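Local structure of ORF10 (Moritella marina, 6RIW) at residues 21-26 with 381-386; 329-334 with 366-371; 360-365 with 374-379. The protein forms the ketosynthase and chain length factor part of a polyunsaturated fatty acid synthase, the ketosynthase domain probably extending acyl chains by condensation on an acyl carrier protein. One frame throughout, in Å; residues are numbered along the deposited sequence.

Contact 1. Residues 21-26 with 381-386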
loop_
_atom_site.group_PDB
_atom_site.type_symbol
_atom_site.label_atom_id
_atom_site.label_comp_id
_atom_site.label_asym_id
_atom_site.label_seq_id
_atom_site.Cartn_x
_atom_site.Cartn_y
_atom_site.Cartn_z
ATOM N N GLN A 21 8.463 2.105 -28.195
ATOM C CA GLN A 21 7.248 1.440 -28.663
ATOM C C GLN A 21 5.997 2.180 -28.193
ATOM O O GLN A 21 5.056 2.398 -28.967
ATOM C CB GLN A 21 7.269 -0.005 -28.172
ATOM C CG GLN A 21 6.082 -0.870 -28.488
ATOM C CD GLN A 21 6.260 -2.254 -27.862
ATOM O OE1 GLN A 21 7.073 -2.425 -26.943
ATOM N NE2 GLN A 21 5.519 -3.243 -28.359
ATOM N N PHE A 22 5.969 2.577 -26.921
ATOM C CA PHE A 22 4.848 3.345 -26.386
ATOM C C PHE A 22 4.685 4.665 -27.131
ATOM O O PHE A 22 3.567 5.048 -27.502
ATOM C CB PHE A 22 5.094 3.556 -24.888
ATOM C CG PHE A 22 4.261 4.637 -24.229
ATOM C CD1 PHE A 22 2.898 4.485 -24.059
ATOM C CD2 PHE A 22 4.873 5.751 -23.685
ATOM C CE1 PHE A 22 2.145 5.452 -23.409
ATOM C CE2 PHE A 22 4.125 6.729 -23.026
ATOM C CZ PHE A 22 2.763 6.570 -22.888
ATOM N N TRP A 23 5.793 5.362 -27.371
ATOM C CA TRP A 23 5.740 6.649 -28.061
ATOM C C TRP A 23 5.155 6.503 -29.463
ATOM O O TRP A 23 4.273 7.272 -29.862
ATOM C CB TRP A 23 7.140 7.258 -28.127
ATOM C CG TRP A 23 7.148 8.590 -28.788
ATOM C CD1 TRP A 23 7.636 8.885 -30.032
ATOM C CD2 TRP A 23 6.608 9.813 -28.266
ATOM N NE1 TRP A 23 7.448 10.221 -30.302
ATOM C CE2 TRP A 23 6.816 10.811 -29.238
ATOM C CE3 TRP A 23 5.970 10.162 -27.066
ATOM C CZ2 TRP A 23 6.415 12.133 -29.051
ATOM C CZ3 TRP A 23 5.575 11.479 -26.882
ATOM C CH2 TRP A 23 5.799 12.447 -27.872
ATOM N N GLN A 24 5.626 5.508 -30.221
ATOM C CA GLN A 24 5.091 5.293 -31.565
ATOM C C GLN A 24 3.599 4.990 -31.518
ATOM O O GLN A 24 2.831 5.452 -32.371
ATOM C CB GLN A 24 5.848 4.159 -32.254
ATOM C CG GLN A 24 5.562 4.055 -33.747
ATOM C CD GLN A 24 5.931 5.330 -34.506
ATOM O OE1 GLN A 24 6.949 5.973 -34.224
ATOM N NE2 GLN A 24 5.101 5.695 -35.479
ATOM N N GLN A 25 3.159 4.228 -30.517
ATOM C CA GLN A 25 1.733 3.946 -30.401
ATOM C C GLN A 25 0.932 5.224 -30.179
ATOM O O GLN A 25 -0.172 5.376 -30.722
ATOM C CB GLN A 25 1.485 2.948 -29.271
ATOM C CG GLN A 25 1.708 1.516 -29.725
ATOM C CD GLN A 25 1.869 0.556 -28.579
ATOM O OE1 GLN A 25 1.417 0.823 -27.461
ATOM N NE2 GLN A 25 2.530 -0.574 -28.839
ATOM N N LEU A 26 1.456 6.141 -29.360
ATOM C CA LEU A 26 0.793 7.426 -29.156
ATOM C C LEU A 26 0.727 8.221 -30.453
ATOM O O LEU A 26 -0.304 8.846 -30.759
ATOM C CB LEU A 26 1.537 8.244 -28.092
ATOM C CG LEU A 26 1.550 7.617 -26.694
ATOM C CD1 LEU A 26 2.162 8.586 -25.695
ATOM C CD2 LEU A 26 0.145 7.278 -26.288
ATOM N N ALA A 381 4.777 13.007 -21.200
ATOM C CA ALA A 381 5.177 14.409 -21.112
ATOM C C ALA A 381 6.684 14.573 -21.277
ATOM O O ALA A 381 7.144 15.485 -21.983
ATOM C CB ALA A 381 4.703 15.013 -19.789
ATOM N N MET A 382 7.479 13.704 -20.641
ATOM C CA MET A 382 8.928 13.822 -20.775
ATOM C C MET A 382 9.391 13.533 -22.194
ATOM O O MET A 382 10.329 14.178 -22.684
ATOM C CB MET A 382 9.648 12.893 -19.797
ATOM C CG MET A 382 9.430 13.276 -18.358
ATOM S SD MET A 382 10.092 12.023 -17.248
ATOM C CE MET A 382 9.247 12.527 -15.726
ATOM N N LEU A 383 8.775 12.557 -22.867
ATOM C CA LEU A 383 9.152 12.302 -24.253
ATOM C C LEU A 383 8.693 13.438 -25.161
ATOM O O LEU A 383 9.395 13.795 -26.115
ATOM C CB LEU A 383 8.587 10.964 -24.736
ATOM C CG LEU A 383 9.273 9.723 -24.132
ATOM C CD1 LEU A 383 8.622 8.424 -24.618
ATOM C CD2 LEU A 383 10.776 9.714 -24.391
ATOM N N ALA A 384 7.521 14.014 -24.881
ATOM C CA ALA A 384 7.031 15.141 -25.673
ATOM C C ALA A 384 7.921 16.367 -25.506
ATOM O O ALA A 384 8.155 17.107 -26.472
ATOM C CB ALA A 384 5.599 15.478 -25.268
ATOM N N LEU A 385 8.400 16.611 -24.278
ATOM C CA LEU A 385 9.300 17.734 -24.031
ATOM C C LEU A 385 10.614 17.569 -24.781
ATOM O O LEU A 385 11.176 18.552 -25.280
ATOM C CB LEU A 385 9.564 17.884 -22.529
ATOM C CG LEU A 385 8.461 18.556 -21.713
ATOM C CD1 LEU A 385 8.583 18.199 -20.205
ATOM C CD2 LEU A 385 8.465 20.057 -21.917
ATOM N N GLY A 386 11.133 16.341 -24.857
ATOM C CA GLY A 386 12.392 16.126 -25.546
ATOM C C GLY A 386 12.280 16.177 -27.055
ATOM O O GLY A 386 13.204 16.639 -27.730
#
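Trp23 and Leu383 bring two helices together: their CA atoms, 7.6 Å apart, mark the nearest approach of the backbones of 21-26 and 381-386, and no hydrogen bond links the segments. The space between the helices is bridged mainly by the indole of Trp23, whose CG lies anti to the backbone N (chi1 -179°) and so carries the six-membered ring across to the partner helix. There CE3 sits 3.6 Å from Leu383 CB, while the carbonyl oxygen of Leu383 lies over one face of the indole. Leu383 CD1 reaches back to Trp23 CB at 4.0 Å, the two side chains lying alongside each other, each extending to the other's helix. At the far corner of the ring, Trp23 CH2 meets Ala384 CA at 3.7 Å, and the small methyl of Ala384 lets the indole come down onto the helix backbone. Helix 19-27 thus packs on helix 374-387 of the ketosynthase, a domain of the thiolase-like superfamily; there Met382 packs on Val6 and Ile9 of strand 4-12 and Leu449 of strand 443-450. Replacing Trp23 by an alanine would probably open a gap between the helices and strip Leu383 and Ala384 of their main partner across this contact. Lys387 and Pro391 also touch the Trp23 side chain, and the preceding residue, Phe22, packs on Pro376 and Thr379, nearer the start of helix 374-387.

Contact 2. Residues 329-334 with 366-371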
loop_
_atom_site.group_PDB
_atom_site.type_symbol
_atom_site.label_atom_id
_atom_site.label_comp_id
_atom_site.label_asym_id
_atom_site.label_seq_id
_atom_site.Cartn_x
_atom_site.Cartn_y
_atom_site.Cartn_z
ATOM N N GLU A 329 -0.435 17.269 -18.884
ATOM C CA GLU A 329 -0.964 15.916 -18.963
ATOM C C GLU A 329 -1.913 15.760 -17.785
ATOM O O GLU A 329 -1.487 15.801 -16.620
ATOM C CB GLU A 329 0.171 14.893 -18.958
ATOM C CG GLU A 329 -0.287 13.430 -18.795
ATOM C CD GLU A 329 -1.071 12.877 -19.991
ATOM O OE1 GLU A 329 -0.993 13.434 -21.122
ATOM O OE2 GLU A 329 -1.765 11.858 -19.783
ATOM N N CYS A 330 -3.204 15.663 -18.082
ATOM C CA CYS A 330 -4.232 15.756 -17.057
ATOM C C CYS A 330 -4.531 14.408 -16.434
ATOM O O CYS A 330 -4.208 13.347 -16.981
ATOM C CB CYS A 330 -5.526 16.326 -17.633
ATOM S SG CYS A 330 -5.301 18.010 -18.224
ATOM N N HIS A 331 -5.196 14.468 -15.281
ATOM C CA HIS A 331 -5.649 13.252 -14.619
ATOM C C HIS A 331 -6.806 12.601 -15.379
ATOM O O HIS A 331 -6.911 11.366 -15.402
ATOM C CB HIS A 331 -6.044 13.589 -13.185
ATOM C CG HIS A 331 -6.753 12.477 -12.480
ATOM N ND1 HIS A 331 -6.108 11.326 -12.085
ATOM C CD2 HIS A 331 -8.046 12.338 -12.107
ATOM C CE1 HIS A 331 -6.977 10.521 -11.496
ATOM N NE2 HIS A 331 -8.160 11.111 -11.497
ATOM N N ALA A 332 -7.649 13.422 -16.032
ATOM C CA ALA A 332 -8.845 13.045 -16.798
ATOM C C ALA A 332 -9.031 11.557 -17.078
ATOM O O ALA A 332 -8.435 11.017 -18.015
ATOM C CB ALA A 332 -8.848 13.775 -18.142
ATOM N N THR A 333 -9.896 10.900 -16.310
ATOM C CA THR A 333 -10.109 9.468 -16.444
ATOM C C THR A 333 -11.259 9.113 -17.366
ATOM O O THR A 333 -11.413 7.936 -17.697
ATOM C CB THR A 333 -10.427 8.843 -15.094
ATOM O OG1 THR A 333 -11.679 9.377 -14.645
ATOM C CG2 THR A 333 -9.332 9.134 -14.080
ATOM N N GLY A 334 -12.094 10.080 -17.745
ATOM C CA GLY A 334 -13.333 9.797 -18.444
ATOM C C GLY A 334 -14.565 9.842 -17.566
ATOM O O GLY A 334 -15.686 9.847 -18.097
ATOM N N LEU A 366 -4.831 3.951 -22.841
ATOM C CA LEU A 366 -4.423 2.820 -22.013
ATOM C C LEU A 366 -5.444 2.381 -20.983
ATOM O O LEU A 366 -5.308 1.276 -20.444
ATOM C CB LEU A 366 -3.135 3.149 -21.242
ATOM C CG LEU A 366 -1.920 3.591 -22.024
ATOM C CD1 LEU A 366 -0.764 3.843 -21.073
ATOM C CD2 LEU A 366 -1.587 2.521 -23.019
ATOM N N GLY A 367 -6.424 3.217 -20.677
ATOM C CA GLY A 367 -7.200 3.068 -19.464
ATOM C C GLY A 367 -6.508 3.724 -18.282
ATOM O O GLY A 367 -5.448 4.352 -18.393
ATOM N N HIS A 368 -7.129 3.572 -17.115
ATOM C CA HIS A 368 -6.635 4.162 -15.867
ATOM C C HIS A 368 -5.829 3.091 -15.133
ATOM O O HIS A 368 -6.398 2.139 -14.591
ATOM C CB HIS A 368 -7.814 4.674 -15.036
ATOM C CG HIS A 368 -7.440 5.263 -13.706
ATOM N ND1 HIS A 368 -6.136 5.356 -13.263
ATOM C CD2 HIS A 368 -8.201 5.837 -12.742
ATOM C CE1 HIS A 368 -6.115 5.924 -12.069
ATOM N NE2 HIS A 368 -7.354 6.232 -11.732
ATOM N N LEU A 369 -4.511 3.251 -15.112
ATOM C CA LEU A 369 -3.614 2.247 -14.539
ATOM C C LEU A 369 -3.518 2.312 -13.005
ATOM O O LEU A 369 -2.579 1.734 -12.433
ATOM C CB LEU A 369 -2.219 2.386 -15.166
ATOM C CG LEU A 369 -1.908 1.505 -16.377
ATOM C CD1 LEU A 369 -2.949 1.665 -17.488
ATOM C CD2 LEU A 369 -0.477 1.712 -16.917
ATOM N N LEU A 370 -4.428 3.016 -12.331
ATOM C CA LEU A 370 -4.546 2.978 -10.868
ATOM C C LEU A 370 -3.257 3.498 -10.245
ATOM O O LEU A 370 -2.865 4.645 -10.530
ATOM C CB LEU A 370 -4.942 1.553 -10.479
ATOM C CG LEU A 370 -6.169 0.979 -11.208
ATOM C CD1 LEU A 370 -6.478 -0.455 -10.772
ATOM C CD2 LEU A 370 -7.386 1.884 -10.983
ATOM N N THR A 371 -2.580 2.737 -9.371
ATOM C CA THR A 371 -1.367 3.261 -8.739
ATOM C C THR A 371 -0.291 3.595 -9.761
ATOM O O THR A 371 0.560 4.451 -9.497
ATOM C CB THR A 371 -0.847 2.261 -7.710
ATOM O OG1 THR A 371 -0.903 0.943 -8.262
ATOM C CG2 THR A 371 -1.756 2.306 -6.484
#
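Thr333 and His368 have the nearest CA atoms, 6.4 Å apart, where two loops without regular secondary structure run past each other, the second leaving its helix at Gly367 with a positive phi of 85°. The central feature is a pair of histidines in an offset edge-to-face stack: the edge of His331 is directed at the face of His368, with ring centroids 5.9 Å apart and planes at 90°. His368 CG lies anti to the backbone N (chi1 178°), which extends the ring to where Thr333 and His331 meet it. The nearest ring atoms, His331 CE1 and His368 NE2, are 4.3 Å apart. From the same side of the ring plane Thr333 CG2 comes within 3.7 Å of His368 CD2, while Leu370 CD2 lies over the centre of the opposite face, so the imidazole lies between a methyl and His331 on one side and Leu370 on the other. Lys363 NZ bonds to His331 O and its side chain also touches Thr333 and His368. Cys196 touches His368 as well, and the sequence settings of Cys196, His331 and His368 fit the Cys-His-His triad of β-ketoacyl synthases, so this is probably the ketosynthase active site. His368 NE2 is buried with no partner in the model, 5.0 Å from His331 NE2. Such a geometry is consistent with two imidazoles presenting nitrogen atoms to a bound substrate, as in relatives.

Contact 3. Residues 360-365 with 374-379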
loop_
_atom_site.group_PDB
_atom_site.type_symbol
_atom_site.label_atom_id
_atom_site.label_comp_id
_atom_site.label_asym_id
_atom_site.label_seq_id
_atom_site.Cartn_x
_atom_site.Cartn_y
_atom_site.Cartn_z
ATOM N N GLY A 360 -4.153 17.108 -22.348
ATOM C CA GLY A 360 -4.212 15.777 -22.927
ATOM C C GLY A 360 -4.302 14.725 -21.840
ATOM O O GLY A 360 -4.060 15.008 -20.664
ATOM N N SER A 361 -4.653 13.501 -22.256
ATOM C CA SER A 361 -4.754 12.368 -21.329
ATOM C C SER A 361 -4.427 11.049 -22.014
ATOM O O SER A 361 -5.169 10.597 -22.892
ATOM C CB SER A 361 -6.145 12.276 -20.717
ATOM O OG SER A 361 -6.152 11.238 -19.744
ATOM N N VAL A 362 -3.342 10.412 -21.569
ATOM C CA VAL A 362 -2.974 9.078 -22.029
ATOM C C VAL A 362 -3.889 7.996 -21.464
ATOM O O VAL A 362 -3.801 6.831 -21.877
ATOM C CB VAL A 362 -1.499 8.815 -21.647
ATOM C CG1 VAL A 362 -1.380 8.532 -20.146
ATOM C CG2 VAL A 362 -0.900 7.669 -22.464
ATOM N N LYS A 363 -4.775 8.334 -20.524
ATOM C CA LYS A 363 -5.778 7.355 -20.126
ATOM C C LYS A 363 -6.692 6.984 -21.290
ATOM O O LYS A 363 -7.281 5.890 -21.292
ATOM C CB LYS A 363 -6.582 7.892 -18.934
ATOM C CG LYS A 363 -5.695 8.111 -17.687
ATOM C CD LYS A 363 -6.523 8.323 -16.447
ATOM C CE LYS A 363 -5.662 8.393 -15.174
ATOM N NZ LYS A 363 -4.742 9.547 -15.186
ATOM N N SER A 364 -6.799 7.861 -22.291
ATOM C CA SER A 364 -7.603 7.540 -23.468
ATOM C C SER A 364 -7.050 6.317 -24.192
ATOM O O SER A 364 -7.822 5.462 -24.649
ATOM C CB SER A 364 -7.673 8.751 -24.415
ATOM O OG SER A 364 -6.401 9.106 -24.958
ATOM N N ASN A 365 -5.711 6.203 -24.288
ATOM C CA ASN A 365 -5.101 5.079 -24.999
ATOM C C ASN A 365 -5.071 3.815 -24.159
ATOM O O ASN A 365 -5.205 2.712 -24.705
ATOM C CB ASN A 365 -3.656 5.376 -25.414
ATOM C CG ASN A 365 -3.494 6.685 -26.137
ATOM O OD1 ASN A 365 -3.523 7.751 -25.523
ATOM N ND2 ASN A 365 -3.241 6.613 -27.441
ATOM N N GLY A 374 0.144 7.523 -13.144
ATOM C CA GLY A 374 1.028 8.624 -13.455
ATOM C C GLY A 374 2.210 8.234 -14.319
ATOM O O GLY A 374 2.795 9.106 -14.967
ATOM N N MET A 375 2.587 6.950 -14.336
ATOM C CA MET A 375 3.774 6.564 -15.104
ATOM C C MET A 375 3.619 6.840 -16.600
ATOM O O MET A 375 4.489 7.525 -17.169
ATOM C CB MET A 375 4.132 5.099 -14.828
ATOM C CG MET A 375 4.728 4.784 -13.415
ATOM S SD MET A 375 5.809 6.003 -12.672
ATOM C CE MET A 375 7.281 5.795 -13.649
ATOM N N PRO A 376 2.577 6.365 -17.298
ATOM C CA PRO A 376 2.461 6.740 -18.725
ATOM C C PRO A 376 2.263 8.230 -18.941
ATOM O O PRO A 376 2.734 8.769 -19.954
ATOM C CB PRO A 376 1.247 5.932 -19.213
ATOM C CG PRO A 376 0.461 5.618 -17.979
ATOM C CD PRO A 376 1.485 5.453 -16.891
ATOM N N GLY A 377 1.572 8.910 -18.023
ATOM C CA GLY A 377 1.427 10.355 -18.147
ATOM C C GLY A 377 2.764 11.072 -18.106
ATOM O O GLY A 377 3.076 11.887 -18.981
ATOM N N MET A 378 3.583 10.766 -17.090
ATOM C CA MET A 378 4.896 11.401 -16.994
ATOM C C MET A 378 5.793 10.991 -18.155
ATOM O O MET A 378 6.572 11.806 -18.661
ATOM C CB MET A 378 5.571 11.056 -15.661
ATOM C CG MET A 378 4.907 11.668 -14.445
ATOM S SD MET A 378 5.834 11.354 -12.917
ATOM C CE MET A 378 5.394 9.623 -12.618
ATOM N N THR A 379 5.706 9.731 -18.585
ATOM C CA THR A 379 6.537 9.291 -19.698
ATOM C C THR A 379 6.163 10.036 -20.977
ATOM O O THR A 379 7.041 10.531 -21.696
ATOM C CB THR A 379 6.422 7.768 -19.871
ATOM O OG1 THR A 379 6.819 7.115 -18.644
ATOM C CG2 THR A 379 7.323 7.275 -21.006
#
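Ser361 O is gripped twice by Ser364: by the backbone N at 3.2 Å and by the hydroxyl OG at 2.8 Å, the latter nearly in line with the carbonyl bond (167°). A weak capping bond from Lys363 N to Ser361 OG adds to this turn into the short helix 363-366. On the other segment Met375 O likewise takes two donors, Thr379 N and Thr379 OG1, the hydroxyl 2.8 Å from Met375 O but lifted 42° out of the carbonyl plane. Between these two carbonyls the contact itself is apolar and rests on Val362. With chi1 at 75°, its CG1 falls between the backbone N and the carbonyl carbon and points at the helix, 3.8 Å from Pro376 CB and 3.7 Å from Gly377 N. The valine and proline side chains cross at about a right angle. Gly377, having no side chain, exposes its backbone to the methyl, and the CA atoms of Val362 and Gly377 approach to 6.0 Å. Strand 358-360 leads into this turn, which thus lies against the first turns of helix 374-387, with helix 19-27 touching Val362 through Phe22 and Leu26 and helix 198-211 packing on Met375 and Met378.

How the contacts relate
All three contacts lie in the ketosynthase domain, and contacts 2 and 3 are nested within the chain loop closed by contact 1. Contacts 2 and 3 are almost one unit, their centres about 6 Å apart and their segments alternating along the chain; Glu329 OE2 takes a bond from Val362 N at 2.8 Å, and Leu366 packs on Pro376. Contact 1, centred about 10 Å from contact 3, shares helix 374-387 with it, and Phe22 CZ reaches Val362 CG2 at 3.8 Å. The centres of contacts 1 and 2 are about 16 Å apart, yet Phe22 CE1 touches Leu366 CD1 at 4.1 Å; the probable active-site histidines belong to contact 2. The magnesium site at Met1 and Lys286 is remote from all three.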